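Long-range contacts in putative O-GlcNAcase nagJ (Clostridium perfringens, PDB 6PV5), which probably acts as a hexosaminidase of glycoside hydrolase family 84, removing N-acetylglucosamine from glycans, and is represented here by its N-terminal, catalytic and following helical parts: residues 300-305 with 336-341; 442-447 with 552-557; 42-47 with 451-456. All blocks are in the same frame, centred on the assembly; numbering follows the deposited sequence.

Contact 1: 300-305 with 336-341; sequences AILWDD and ITVPVE. With EDO (1,2-ethanediol), chain F.
Trp303 meets Thr337, Val338 and Val340 where two neighbouring strands of the (beta/alpha)8 barrel, 298-302 and 336-338, run out into their C-terminal loops. The strands are parallel and are joined through helix 311-326 as a beta-alpha-beta unit. The directions of their short segments differ by 11°. Ile301 N donates to Ile336 O, and Trp303 N donates to Val338 O at 2.9 Å.

The Trp303 side chain can be followed outward. Trp303 CB lies 3.6 Å from Val338 O and also touches CG2 of Val340. CG sits beside the same carbonyl oxygen, which lies near the ring plane at its edge. Trp303 CD1 lies near both Val338 O and Thr337 OG1; the latter approaches the ring obliquely. Trp303 NE1 lies 3.8 Å from Thr337 OG1. Ile270 and Gln314 also touch the side chain.

Thr337 OG1 is placed anti to its own backbone N (chi1 -167°). This brings it to the neighbouring strand, where Thr337 OG1 donates to Ile301 O at 2.7 Å, almost in line with the carbonyl. Away from the indole, Val338 CG1 fits against Leu302 and Asp304; its 3.5 Å approach to Leu302 CG is tight.

Asp305 is the predicted proton donor, and its OD1 is hydrogen-bonded to Tyr342 OH. The loops above these strands therefore probably border the catalytic centre. A water joins them by accepting from Asp305 N and donating to Val340 O at 2.7 Å.

Contact 2: 442-447 with 552-557; sequences SDASKI and NQLDSH
Gln553 extends its side chain to the backbone of Ser442, Asp443 and Ala444. The first torsion sets CG beside the backbone N (chi1 -85°), and the extended chain beyond it carries the amide to the backbone of Asp443 and Ala444. Gln553 OE1 accepts from Ala444 N at 2.9 Å. The bond is weak, because the N-H...O angle is only 126°. Gln553 OE1 also lies 3.3 Å from Ala444 CB, the methyl that points at helix 548-579.

The amide nitrogen reaches the turn through water. Gln553 NE2 donates to a water at 2.7 Å. That water also accepts from Asp443 N and donates to Asp443 OD2, so it links one side chain to both the backbone and the carboxylate of Asp443.

The contact joins the catalytic barrel to the helical region that follows it. Segment 442-447 runs into the beginning of helix 446-457, after the last barrel strand, 431-436. Gln553 belongs to helix 548-579 of the post-catalytic helical part.

Ala444 has a second, looser neighbour in Leu554, whose CD2 stands 4.5 Å from Ala444 CB. Phe483 and Phe486 of helix 480-487 also touch Leu554. The Asp443 carboxylate is held by several groups. Lys446 NZ forms a salt bridge with Asp443 OD1 at 2.9 Å, coming from above the carboxylate plane, and also pairs with Asp207. Asn547 ND2 makes a further hydrogen bond to Asp443 OD1.

Contact 3: 42-47 with 451-456; sequences IYPTPK and TGADYG
Tyr43 lays the hydroxyl end of its ring against Thr451 and Asp454 of helix 446-457. With CG anti to the backbone N (chi1 -165°), the ring carries Tyr43 OH to the helix backbone, 3.3 Å from Thr451 CA. Tyr43 OH is also 3.5 Å from Asp454 CB. Tyr43 CE1 lies 3.6 Å from Asp454 CG, and the ring and carboxylate planes are 33° apart. The two side chains cross at about a right angle. Tyr43 OH is hydrogen-bonded to Ser467 OG, on helix 464-476, and that helix also supplies Lys470, Ala471 and Ile474 as neighbours of the ring.

Pro44 follows through a cis peptide bond. CB of Pro44 is directed at the helix and packs beside Asp454. Pro44 CG lies 3.5 Å from Ala453 O and approaches Ala453 CB more loosely. Trp457, on the next turn of the helix, also touches this proline.

Thr45 brings the polar link. Thr45 N donates to Asp454 OD1 at 3.0 Å, and the bond is nearly straight, with an N-H...O angle of 166°. The donor meets the oxygen nearly along its C-O direction. Thr45 O is bonded in turn to Asn458 ND2, just past the helix. Pro46 turns away and touches Ile180 and Asp182 of strand 174-182.

The contact thus joins the N-terminal domain, which resembles domain 2 of family 20 hydrolases, to helix 446-457, which follows the last barrel strand, 431-436. It lies away from the annotated active site.

The buried Asp454 carboxylate has both oxygens engaged, OD1 by Thr45 N and OD2 by Ser467 OG. If Asp454 is ionised, Thr45 N and probably Ser467 OG would help it tolerate burial beside Tyr43 and Pro44.

Contact 1 lies within the barrel. Contacts 2 and 3 join the barrel region to the parts on its two sequence sides: contact 2 to the later helices, contact 3 to the N-terminal domain. Both use helix 446-457 and its approach, and only three residues separate segments 442-447 and 451-456, although the two contact centres are 22 Å apart. Contact 1, with the predicted proton donor Asp305, is about 18 Å from contact 2 and about 15 Å from contact 3 between nearest atoms. Neither touches it. In the chain, contact 3 spans contact 1, while contact 2 crosses contact 3. The ethanediol, probably from crystallisation, binds Glu341 of contact 1.

Contact 1: 300-305 with 336-341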
ATOM      1  N   ALA A 300     -12.976 -14.690  -1.018  1.00 32.82           N
ATOM      2  CA  ALA A 300     -13.065 -14.265   0.366  1.00 33.62           C
ATOM      3  C   ALA A 300     -14.536 -14.169   0.694  1.00 31.40           C
ATOM      4  O   ALA A 300     -15.325 -13.741  -0.144  1.00 34.23           O
ATOM      5  CB  ALA A 300     -12.361 -12.933   0.558  1.00 31.68           C
ATOM      6  N   ILE A 301     -14.894 -14.631   1.890  0.66 31.67           N
ATOM      7  CA  ILE A 301     -16.237 -14.415   2.388  0.66 33.19           C
ATOM      8  C   ILE A 301     -16.117 -13.550   3.640  0.66 36.95           C
ATOM      9  O   ILE A 301     -15.421 -13.921   4.587  0.66 37.53           O
ATOM     10  CB  ILE A 301     -16.954 -15.752   2.679  0.66 34.16           C
ATOM     11  CG1 ILE A 301     -16.899 -16.715   1.490  0.66 34.25           C
ATOM     12  CG2 ILE A 301     -18.379 -15.493   3.137  0.66 32.25           C
ATOM     13  CD1 ILE A 301     -17.609 -18.031   1.730  0.66 34.51           C
ATOM     14  N   LEU A 302     -16.819 -12.413   3.630  1.00 36.67           N
ATOM     15  CA  LEU A 302     -16.664 -11.381   4.650  1.00 38.52           C
ATOM     16  C   LEU A 302     -17.890 -11.386   5.559  1.00 38.66           C
ATOM     17  O   LEU A 302     -19.006 -11.470   5.057  1.00 40.48           O
ATOM     18  CB  LEU A 302     -16.553 -10.043   3.903  1.00 34.18           C
ATOM     19  CG  LEU A 302     -15.159  -9.541   3.499  1.00 39.20           C
ATOM     20  CD1 LEU A 302     -14.149 -10.617   3.124  1.00 34.47           C
ATOM     21  CD2 LEU A 302     -15.216  -8.460   2.430  1.00 38.09           C
ATOM     22  N   TRP A 303     -17.689 -11.283   6.889  1.00 37.67           N
ATOM     23  CA  TRP A 303     -18.806 -11.022   7.794  1.00 36.67           C
ATOM     24  C   TRP A 303     -18.685  -9.660   8.485  1.00 37.47           C
ATOM     25  O   TRP A 303     -19.366  -9.406   9.471  1.00 37.85           O
ATOM     26  CB  TRP A 303     -18.960 -12.140   8.833  1.00 36.13           C
ATOM     27  CG  TRP A 303     -18.944 -13.519   8.243  1.00 37.24           C
ATOM     28  CD1 TRP A 303     -17.872 -14.359   8.155  1.00 35.61           C
ATOM     29  CD2 TRP A 303     -20.045 -14.199   7.615  1.00 36.00           C
ATOM     30  NE1 TRP A 303     -18.233 -15.524   7.534  1.00 37.72           N
ATOM     31  CE2 TRP A 303     -19.563 -15.461   7.202  1.00 37.67           C
ATOM     32  CE3 TRP A 303     -21.394 -13.884   7.391  1.00 37.76           C
ATOM     33  CZ2 TRP A 303     -20.382 -16.399   6.570  1.00 33.74           C
ATOM     34  CZ3 TRP A 303     -22.201 -14.804   6.751  1.00 37.09           C
ATOM     35  CH2 TRP A 303     -21.693 -16.041   6.350  1.00 35.97           C
ATOM     36  N   ASP A 304     -17.792  -8.794   8.007  1.00 41.31           N
ATOM     37  CA  ASP A 304     -17.624  -7.504   8.662  1.00 47.08           C
ATOM     38  C   ASP A 304     -18.902  -6.686   8.507  1.00 55.71           C
ATOM     39  O   ASP A 304     -19.523  -6.672   7.444  1.00 58.95           O
ATOM     40  CB  ASP A 304     -16.416  -6.722   8.137  1.00 44.17           C
ATOM     41  CG  ASP A 304     -16.493  -6.357   6.661  1.00 49.75           C
ATOM     42  OD1 ASP A 304     -16.701  -7.268   5.840  1.00 46.39           O
ATOM     43  OD2 ASP A 304     -16.330  -5.163   6.339  1.00 51.78           O
ATOM     44  N   ASP A 305     -19.283  -6.001   9.588  1.00 58.49           N
ATOM     45  CA  ASP A 305     -20.349  -5.015   9.518  1.00 67.31           C
ATOM     46  C   ASP A 305     -21.656  -5.658   9.026  1.00 59.39           C
ATOM     47  O   ASP A 305     -22.195  -5.245   8.004  1.00 49.50           O
ATOM     48  CB  ASP A 305     -19.930  -3.792   8.682  1.00 71.69           C
ATOM     49  CG  ASP A 305     -18.620  -3.111   9.072  1.00 83.03           C
ATOM     50  OD1 ASP A 305     -18.450  -2.740  10.271  1.00 74.65           O
ATOM     51  OD2 ASP A 305     -17.783  -2.915   8.158  1.00 88.85           O
ATOM     52  N   ILE A 336     -10.381 -16.721   2.332  1.00 35.78           N
ATOM     53  CA  ILE A 336     -10.050 -15.593   3.191  1.00 34.52           C
ATOM     54  C   ILE A 336     -11.342 -15.130   3.839  1.00 31.53           C
ATOM     55  O   ILE A 336     -12.384 -15.146   3.189  1.00 31.90           O
ATOM     56  CB  ILE A 336      -9.428 -14.464   2.348  1.00 38.08           C
ATOM     57  CG1 ILE A 336      -8.045 -14.854   1.823  1.00 36.03           C
ATOM     58  CG2 ILE A 336      -9.413 -13.150   3.126  1.00 36.57           C
ATOM     59  CD1 ILE A 336      -7.477 -13.873   0.808  1.00 42.12           C
ATOM     60  N   THR A 337     -11.277 -14.763   5.123  1.00 27.69           N
ATOM     61  CA  THR A 337     -12.479 -14.260   5.773  1.00 27.33           C
ATOM     62  C   THR A 337     -12.149 -13.061   6.664  1.00 26.72           C
ATOM     63  O   THR A 337     -10.982 -12.777   6.935  1.00 27.60           O
ATOM     64  CB  THR A 337     -13.198 -15.370   6.560  1.00 24.58           C
ATOM     65  OG1 THR A 337     -14.496 -14.900   6.913  1.00 27.17           O
ATOM     66  CG2 THR A 337     -12.481 -15.792   7.822  1.00 24.92           C
ATOM     67  N   VAL A 338     -13.203 -12.379   7.124  1.00 28.58           N
ATOM     68  CA  VAL A 338     -13.085 -11.370   8.166  1.00 31.28           C
ATOM     69  C   VAL A 338     -14.266 -11.548   9.113  1.00 28.80           C
ATOM     70  O   VAL A 338     -15.414 -11.620   8.683  1.00 31.36           O
ATOM     71  CB  VAL A 338     -12.982  -9.918   7.624  1.00 33.02           C
ATOM     72  CG1 VAL A 338     -14.215  -9.514   6.843  1.00 29.99           C
ATOM     73  CG2 VAL A 338     -12.772  -8.911   8.752  1.00 31.25           C
ATOM     74  N   PRO A 339     -14.010 -11.610  10.438  1.00 27.86           N
ATOM     75  CA  PRO A 339     -15.064 -11.859  11.417  1.00 29.34           C
ATOM     76  C   PRO A 339     -15.933 -10.628  11.671  1.00 32.69           C
ATOM     77  O   PRO A 339     -15.596  -9.524  11.237  1.00 33.52           O
ATOM     78  CB  PRO A 339     -14.320 -12.244  12.706  1.00 29.13           C
ATOM     79  CG  PRO A 339     -12.840 -12.159  12.392  1.00 26.81           C
ATOM     80  CD  PRO A 339     -12.681 -11.506  11.041  1.00 27.01           C
ATOM     81  N   VAL A 340     -17.034 -10.840  12.401  1.00 29.13           N
ATOM     82  CA  VAL A 340     -17.853  -9.759  12.915  1.00 34.04           C
ATOM     83  C   VAL A 340     -17.017  -8.930  13.899  1.00 34.53           C
ATOM     84  O   VAL A 340     -17.033  -7.708  13.822  1.00 34.59           O
ATOM     85  CB  VAL A 340     -19.155 -10.289  13.554  1.00 34.39           C
ATOM     86  CG1 VAL A 340     -19.898  -9.211  14.329  1.00 37.11           C
ATOM     87  CG2 VAL A 340     -20.076 -10.938  12.530  1.00 34.40           C
ATOM     88  N   GLU A 341     -16.287  -9.603  14.804  1.00 31.94           N
ATOM     89  CA  GLU A 341     -15.423  -8.946  15.776  1.00 29.68           C
ATOM     90  C   GLU A 341     -14.035  -8.801  15.160  1.00 28.44           C
ATOM     91  O   GLU A 341     -13.155  -9.624  15.392  1.00 28.33           O
ATOM     92  CB  GLU A 341     -15.445  -9.687  17.128  1.00 28.84           C
ATOM     93  CG  GLU A 341     -16.785  -9.592  17.849  1.00 28.73           C
ATOM     94  CD  GLU A 341     -17.058 -10.446  19.089  1.00 32.10           C
ATOM     95  OE1 GLU A 341     -16.269 -11.371  19.406  1.00 29.89           O
ATOM     96  OE2 GLU A 341     -18.085 -10.192  19.738  1.00 33.04           O
TER
HETATM   97  C1  EDO F 605     -20.144 -11.209  22.245  1.00 38.01           C
HETATM   98  O1  EDO F 605     -19.227 -11.860  21.411  1.00 40.39           O
HETATM   99  C2  EDO F 605     -21.370 -11.261  21.516  1.00 43.30           C
HETATM  100  O2  EDO F 605     -21.531 -12.639  21.282  1.00 51.76           O
HETATM  101  O   HOH W   1     -18.864  -6.178  12.664  1.00 39.55           O

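Contact 2: 442-447 with 552-557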
ATOM      1  N   SER A 442      -7.541   7.381  -6.236  1.00 30.71           N
ATOM      2  CA  SER A 442      -6.615   6.344  -6.652  1.00 30.73           C
ATOM      3  C   SER A 442      -5.190   6.879  -6.723  1.00 30.87           C
ATOM      4  O   SER A 442      -4.281   6.343  -6.091  1.00 28.72           O
ATOM      5  CB  SER A 442      -7.026   5.760  -7.978  1.00 32.42           C
ATOM      6  OG  SER A 442      -6.032   4.856  -8.424  1.00 34.06           O
ATOM      7  N   ASP A 443      -4.966   7.916  -7.534  1.00 30.66           N
ATOM      8  CA  ASP A 443      -3.594   8.372  -7.695  1.00 28.08           C
ATOM      9  C   ASP A 443      -3.044   8.881  -6.365  1.00 24.85           C
ATOM     10  O   ASP A 443      -1.885   8.666  -6.053  1.00 27.04           O
ATOM     11  CB  ASP A 443      -3.435   9.279  -8.917  1.00 30.43           C
ATOM     12  CG  ASP A 443      -3.351   8.465 -10.198  1.00 34.43           C
ATOM     13  OD1 ASP A 443      -2.201   8.160 -10.641  1.00 36.22           O
ATOM     14  OD2 ASP A 443      -4.423   8.124 -10.734  1.00 32.86           O
ATOM     15  N   ALA A 444      -3.895   9.506  -5.552  1.00 25.57           N
ATOM     16  CA  ALA A 444      -3.420  10.131  -4.323  1.00 26.62           C
ATOM     17  C   ALA A 444      -3.046   9.060  -3.286  1.00 29.05           C
ATOM     18  O   ALA A 444      -2.277   9.339  -2.360  1.00 26.99           O
ATOM     19  CB  ALA A 444      -4.455  11.110  -3.804  1.00 21.37           C
ATOM     20  N   SER A 445      -3.548   7.828  -3.487  1.00 28.48           N
ATOM     21  CA  SER A 445      -3.295   6.687  -2.609  1.00 28.58           C
ATOM     22  C   SER A 445      -1.928   6.064  -2.902  1.00 29.25           C
ATOM     23  O   SER A 445      -1.441   5.244  -2.143  1.00 30.01           O
ATOM     24  CB  SER A 445      -4.356   5.633  -2.784  1.00 23.75           C
ATOM     25  OG  SER A 445      -5.514   5.974  -2.058  1.00 26.98           O
ATOM     26  N   LYS A 446      -1.314   6.411  -4.026  1.00 27.30           N
ATOM     27  CA  LYS A 446      -0.166   5.621  -4.439  1.00 28.58           C
ATOM     28  C   LYS A 446       1.033   5.723  -3.491  1.00 27.07           C
ATOM     29  O   LYS A 446       1.683   4.722  -3.261  1.00 26.27           O
ATOM     30  CB  LYS A 446       0.193   5.871  -5.902  1.00 25.33           C
ATOM     31  CG  LYS A 446      -0.856   5.333  -6.857  1.00 27.33           C
ATOM     32  CD  LYS A 446      -0.482   5.526  -8.313  1.00 31.38           C
ATOM     33  CE  LYS A 446      -1.590   5.099  -9.261  1.00 30.54           C
ATOM     34  NZ  LYS A 446      -1.205   5.408 -10.661  1.00 33.68           N
ATOM     35  N   ILE A 447       1.382   6.926  -3.017  1.00 27.01           N
ATOM     36  CA  ILE A 447       2.547   7.082  -2.164  1.00 26.51           C
ATOM     37  C   ILE A 447       2.470   6.148  -0.958  1.00 24.80           C
ATOM     38  O   ILE A 447       3.406   5.371  -0.738  1.00 26.75           O
ATOM     39  CB  ILE A 447       2.856   8.557  -1.810  1.00 32.96           C
ATOM     40  CG1 ILE A 447       3.308   9.335  -3.053  1.00 31.37           C
ATOM     41  CG2 ILE A 447       3.913   8.648  -0.717  1.00 30.52           C
ATOM     42  CD1 ILE A 447       2.962  10.805  -2.997  1.00 30.60           C
ATOM     43  N   ASN A 552      -5.061  17.023  -9.992  1.00 25.19           N
ATOM     44  CA  ASN A 552      -6.467  17.367  -9.871  1.00 25.11           C
ATOM     45  C   ASN A 552      -7.046  16.939  -8.522  1.00 27.33           C
ATOM     46  O   ASN A 552      -7.868  17.649  -7.950  1.00 27.99           O
ATOM     47  CB  ASN A 552      -7.272  16.843 -11.072  1.00 25.61           C
ATOM     48  CG  ASN A 552      -7.128  17.734 -12.296  1.00 29.07           C
ATOM     49  OD1 ASN A 552      -6.977  18.951 -12.178  1.00 27.40           O
ATOM     50  ND2 ASN A 552      -7.174  17.142 -13.477  1.00 28.18           N
ATOM     51  N   GLN A 553      -6.642  15.764  -8.009  1.00 29.25           N
ATOM     52  CA  GLN A 553      -7.198  15.277  -6.751  1.00 27.24           C
ATOM     53  C   GLN A 553      -6.798  16.208  -5.601  1.00 26.91           C
ATOM     54  O   GLN A 553      -7.540  16.373  -4.637  1.00 23.78           O
ATOM     55  CB  GLN A 553      -6.754  13.831  -6.514  1.00 26.78           C
ATOM     56  CG  GLN A 553      -7.646  12.804  -7.205  1.00 28.19           C
ATOM     57  CD  GLN A 553      -6.973  11.458  -7.344  1.00 35.89           C
ATOM     58  OE1 GLN A 553      -5.897  11.205  -6.800  1.00 35.11           O
ATOM     59  NE2 GLN A 553      -7.588  10.574  -8.112  1.00 38.88           N
ATOM     60  N   LEU A 554      -5.625  16.831  -5.733  1.00 26.60           N
ATOM     61  CA  LEU A 554      -4.984  17.591  -4.670  1.00 26.21           C
ATOM     62  C   LEU A 554      -5.177  19.103  -4.829  1.00 27.54           C
ATOM     63  O   LEU A 554      -4.745  19.880  -3.976  1.00 27.13           O
ATOM     64  CB  LEU A 554      -3.493  17.257  -4.763  1.00 26.55           C
ATOM     65  CG  LEU A 554      -3.146  15.806  -4.416  1.00 28.51           C
ATOM     66  CD1 LEU A 554      -1.652  15.564  -4.519  1.00 28.94           C
ATOM     67  CD2 LEU A 554      -3.666  15.453  -3.025  1.00 25.18           C
ATOM     68  N   ASP A 555      -5.810  19.545  -5.915  1.00 27.81           N
ATOM     69  CA  ASP A 555      -5.726  20.967  -6.258  1.00 29.85           C
ATOM     70  C   ASP A 555      -6.258  21.882  -5.162  1.00 27.33           C
ATOM     71  O   ASP A 555      -5.615  22.889  -4.887  1.00 29.75           O
ATOM     72  CB  ASP A 555      -6.346  21.390  -7.593  1.00 28.48           C
ATOM     73  CG  ASP A 555      -5.935  22.828  -7.937  1.00 31.63           C
ATOM     74  OD1 ASP A 555      -4.782  23.047  -8.393  1.00 30.50           O
ATOM     75  OD2 ASP A 555      -6.731  23.723  -7.675  1.00 30.19           O
ATOM     76  N   SER A 556      -7.423  21.577  -4.575  1.00 29.04           N
ATOM     77  CA  SER A 556      -7.952  22.390  -3.480  1.00 31.80           C
ATOM     78  C   SER A 556      -7.009  22.414  -2.272  1.00 32.80           C
ATOM     79  O   SER A 556      -6.874  23.452  -1.603  1.00 30.74           O
ATOM     80  CB  SER A 556      -9.312  21.944  -3.058  1.00 33.52           C
ATOM     81  OG  SER A 556     -10.204  22.092  -4.133  1.00 44.73           O
ATOM     82  N   HIS A 557      -6.375  21.262  -1.993  1.00 28.60           N
ATOM     83  CA  HIS A 557      -5.419  21.151  -0.894  1.00 26.50           C
ATOM     84  C   HIS A 557      -4.223  22.069  -1.132  1.00 25.17           C
ATOM     85  O   HIS A 557      -3.782  22.738  -0.208  1.00 24.81           O
ATOM     86  CB  HIS A 557      -5.012  19.686  -0.678  1.00 25.24           C
ATOM     87  CG  HIS A 557      -6.185  18.874  -0.223  1.00 24.93           C
ATOM     88  ND1 HIS A 557      -7.141  18.395  -1.103  1.00 26.82           N
ATOM     89  CD2 HIS A 557      -6.599  18.512   1.005  1.00 24.33           C
ATOM     90  CE1 HIS A 557      -8.090  17.766  -0.439  1.00 23.76           C
ATOM     91  NE2 HIS A 557      -7.761  17.796   0.864  1.00 25.96           N
TER
HETATM   92  O   HOH W   2      -6.659   8.544  -9.680  1.00 39.70           O

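Contact 3: 42-47 with 451-456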
ATOM      1  N   ILE A  42      16.659  -0.466  -5.594  1.00 52.51           N
ATOM      2  CA  ILE A  42      15.612  -1.426  -5.894  1.00 48.76           C
ATOM      3  C   ILE A  42      14.524  -1.278  -4.840  1.00 42.78           C
ATOM      4  O   ILE A  42      14.796  -1.275  -3.648  1.00 46.19           O
ATOM      5  CB  ILE A  42      16.147  -2.872  -5.949  1.00 49.58           C
ATOM      6  CG1 ILE A  42      17.428  -2.985  -6.782  1.00 50.39           C
ATOM      7  CG2 ILE A  42      15.053  -3.825  -6.429  1.00 44.10           C
ATOM      8  CD1 ILE A  42      17.249  -2.634  -8.241  1.00 56.05           C
ATOM      9  N   TYR A  43      13.287  -1.161  -5.307  1.00 41.96           N
ATOM     10  CA  TYR A  43      12.157  -0.957  -4.428  1.00 36.50           C
ATOM     11  C   TYR A  43      11.108  -1.980  -4.827  1.00 34.63           C
ATOM     12  O   TYR A  43      10.817  -2.094  -6.014  1.00 36.88           O
ATOM     13  CB  TYR A  43      11.615   0.457  -4.645  1.00 37.68           C
ATOM     14  CG  TYR A  43      10.672   0.980  -3.593  1.00 36.59           C
ATOM     15  CD1 TYR A  43      11.158   1.493  -2.400  1.00 36.32           C
ATOM     16  CD2 TYR A  43       9.303   0.992  -3.797  1.00 36.91           C
ATOM     17  CE1 TYR A  43      10.306   1.999  -1.436  1.00 36.18           C
ATOM     18  CE2 TYR A  43       8.436   1.531  -2.855  1.00 39.62           C
ATOM     19  CZ  TYR A  43       8.942   2.025  -1.665  1.00 38.50           C
ATOM     20  OH  TYR A  43       8.119   2.534  -0.707  1.00 37.22           O
ATOM     21  N   PRO A  44      10.520  -2.761  -3.888  1.00 33.41           N
ATOM     22  CA  PRO A  44      10.890  -2.736  -2.466  1.00 35.16           C
ATOM     23  C   PRO A  44      12.331  -3.169  -2.207  1.00 38.15           C
ATOM     24  O   PRO A  44      12.922  -3.823  -3.061  1.00 37.84           O
ATOM     25  CB  PRO A  44       9.970  -3.801  -1.848  1.00 36.10           C
ATOM     26  CG  PRO A  44       8.782  -3.856  -2.779  1.00 31.92           C
ATOM     27  CD  PRO A  44       9.384  -3.663  -4.155  1.00 33.07           C
ATOM     28  N   THR A  45      12.876  -2.786  -1.038  1.00 36.29           N
ATOM     29  CA  THR A  45      14.252  -3.077  -0.662  1.00 40.38           C
ATOM     30  C   THR A  45      14.491  -4.589  -0.606  1.00 40.09           C
ATOM     31  O   THR A  45      13.864  -5.291   0.187  1.00 38.30           O
ATOM     32  CB  THR A  45      14.612  -2.466   0.695  1.00 40.14           C
ATOM     33  OG1 THR A  45      14.360  -1.062   0.621  1.00 45.92           O
ATOM     34  CG2 THR A  45      16.062  -2.702   1.074  1.00 36.64           C
ATOM     35  N   PRO A  46      15.407  -5.143  -1.438  1.00 44.49           N
ATOM     36  CA  PRO A  46      15.712  -6.580  -1.402  1.00 46.52           C
ATOM     37  C   PRO A  46      16.240  -7.066  -0.051  1.00 42.29           C
ATOM     38  O   PRO A  46      16.915  -6.321   0.660  1.00 35.99           O
ATOM     39  CB  PRO A  46      16.734  -6.774  -2.534  1.00 49.31           C
ATOM     40  CG  PRO A  46      17.271  -5.389  -2.825  1.00 50.12           C
ATOM     41  CD  PRO A  46      16.150  -4.432  -2.488  1.00 44.27           C
ATOM     42  N   LYS A  47      15.886  -8.308   0.309  1.00 45.10           N
ATOM     43  CA  LYS A  47      16.424  -8.943   1.509  1.00 49.26           C
ATOM     44  C   LYS A  47      17.947  -8.812   1.517  1.00 50.71           C
ATOM     45  O   LYS A  47      18.517  -8.284   2.468  1.00 48.15           O
ATOM     46  CB  LYS A  47      16.006 -10.414   1.615  1.00 44.00           C
ATOM     47  N   THR A 451       4.686   2.490   0.032  1.00 29.35           N
ATOM     48  CA  THR A 451       5.433   2.246   1.259  1.00 26.75           C
ATOM     49  C   THR A 451       4.925   0.936   1.855  1.00 26.26           C
ATOM     50  O   THR A 451       5.701   0.193   2.454  1.00 26.01           O
ATOM     51  CB  THR A 451       5.429   3.428   2.248  1.00 24.14           C
ATOM     52  OG1 THR A 451       4.102   3.638   2.732  1.00 23.76           O
ATOM     53  CG2 THR A 451       5.962   4.723   1.667  1.00 23.17           C
ATOM     54  N   GLY A 452       3.627   0.675   1.659  1.00 25.23           N
ATOM     55  CA  GLY A 452       3.005  -0.579   2.048  1.00 29.57           C
ATOM     56  C   GLY A 452       3.605  -1.780   1.303  1.00 32.06           C
ATOM     57  O   GLY A 452       3.763  -2.855   1.884  1.00 29.33           O
ATOM     58  N   ALA A 453       3.925  -1.592   0.013  1.00 32.83           N
ATOM     59  CA  ALA A 453       4.576  -2.623  -0.793  1.00 32.88           C
ATOM     60  C   ALA A 453       5.956  -2.941  -0.221  1.00 32.02           C
ATOM     61  O   ALA A 453       6.377  -4.095  -0.220  1.00 31.87           O
ATOM     62  CB  ALA A 453       4.697  -2.188  -2.236  1.00 31.98           C
ATOM     63  N   ASP A 454       6.651  -1.895   0.228  1.00 29.43           N
ATOM     64  CA  ASP A 454       8.010  -1.994   0.731  1.00 31.46           C
ATOM     65  C   ASP A 454       8.015  -2.726   2.078  1.00 33.35           C
ATOM     66  O   ASP A 454       8.876  -3.570   2.338  1.00 32.76           O
ATOM     67  CB  ASP A 454       8.655  -0.608   0.767  1.00 32.30           C
ATOM     68  CG  ASP A 454      10.130  -0.602   1.116  1.00 34.81           C
ATOM     69  OD1 ASP A 454      10.836  -1.533   0.698  1.00 40.04           O
ATOM     70  OD2 ASP A 454      10.564   0.338   1.802  1.00 37.77           O
ATOM     71  N   TYR A 455       7.058  -2.364   2.940  1.00 31.55           N
ATOM     72  CA  TYR A 455       6.931  -2.938   4.261  1.00 32.41           C
ATOM     73  C   TYR A 455       6.536  -4.409   4.135  1.00 32.56           C
ATOM     74  O   TYR A 455       7.095  -5.239   4.839  1.00 30.04           O
ATOM     75  CB  TYR A 455       5.873  -2.212   5.096  1.00 29.96           C
ATOM     76  CG  TYR A 455       5.567  -2.927   6.391  1.00 28.79           C
ATOM     77  CD1 TYR A 455       6.454  -2.884   7.465  1.00 29.38           C
ATOM     78  CD2 TYR A 455       4.415  -3.681   6.526  1.00 28.01           C
ATOM     79  CE1 TYR A 455       6.184  -3.543   8.655  1.00 28.95           C
ATOM     80  CE2 TYR A 455       4.129  -4.342   7.710  1.00 28.75           C
ATOM     81  CZ  TYR A 455       5.030  -4.297   8.761  1.00 27.60           C
ATOM     82  OH  TYR A 455       4.728  -4.943   9.923  1.00 28.82           O
ATOM     83  N   GLY A 456       5.551  -4.685   3.264  1.00 32.19           N
ATOM     84  CA  GLY A 456       5.039  -6.020   3.025  1.00 33.84           C
ATOM     85  C   GLY A 456       6.141  -6.938   2.506  1.00 39.04           C
ATOM     86  O   GLY A 456       6.218  -8.109   2.892  1.00 40.22           O
TER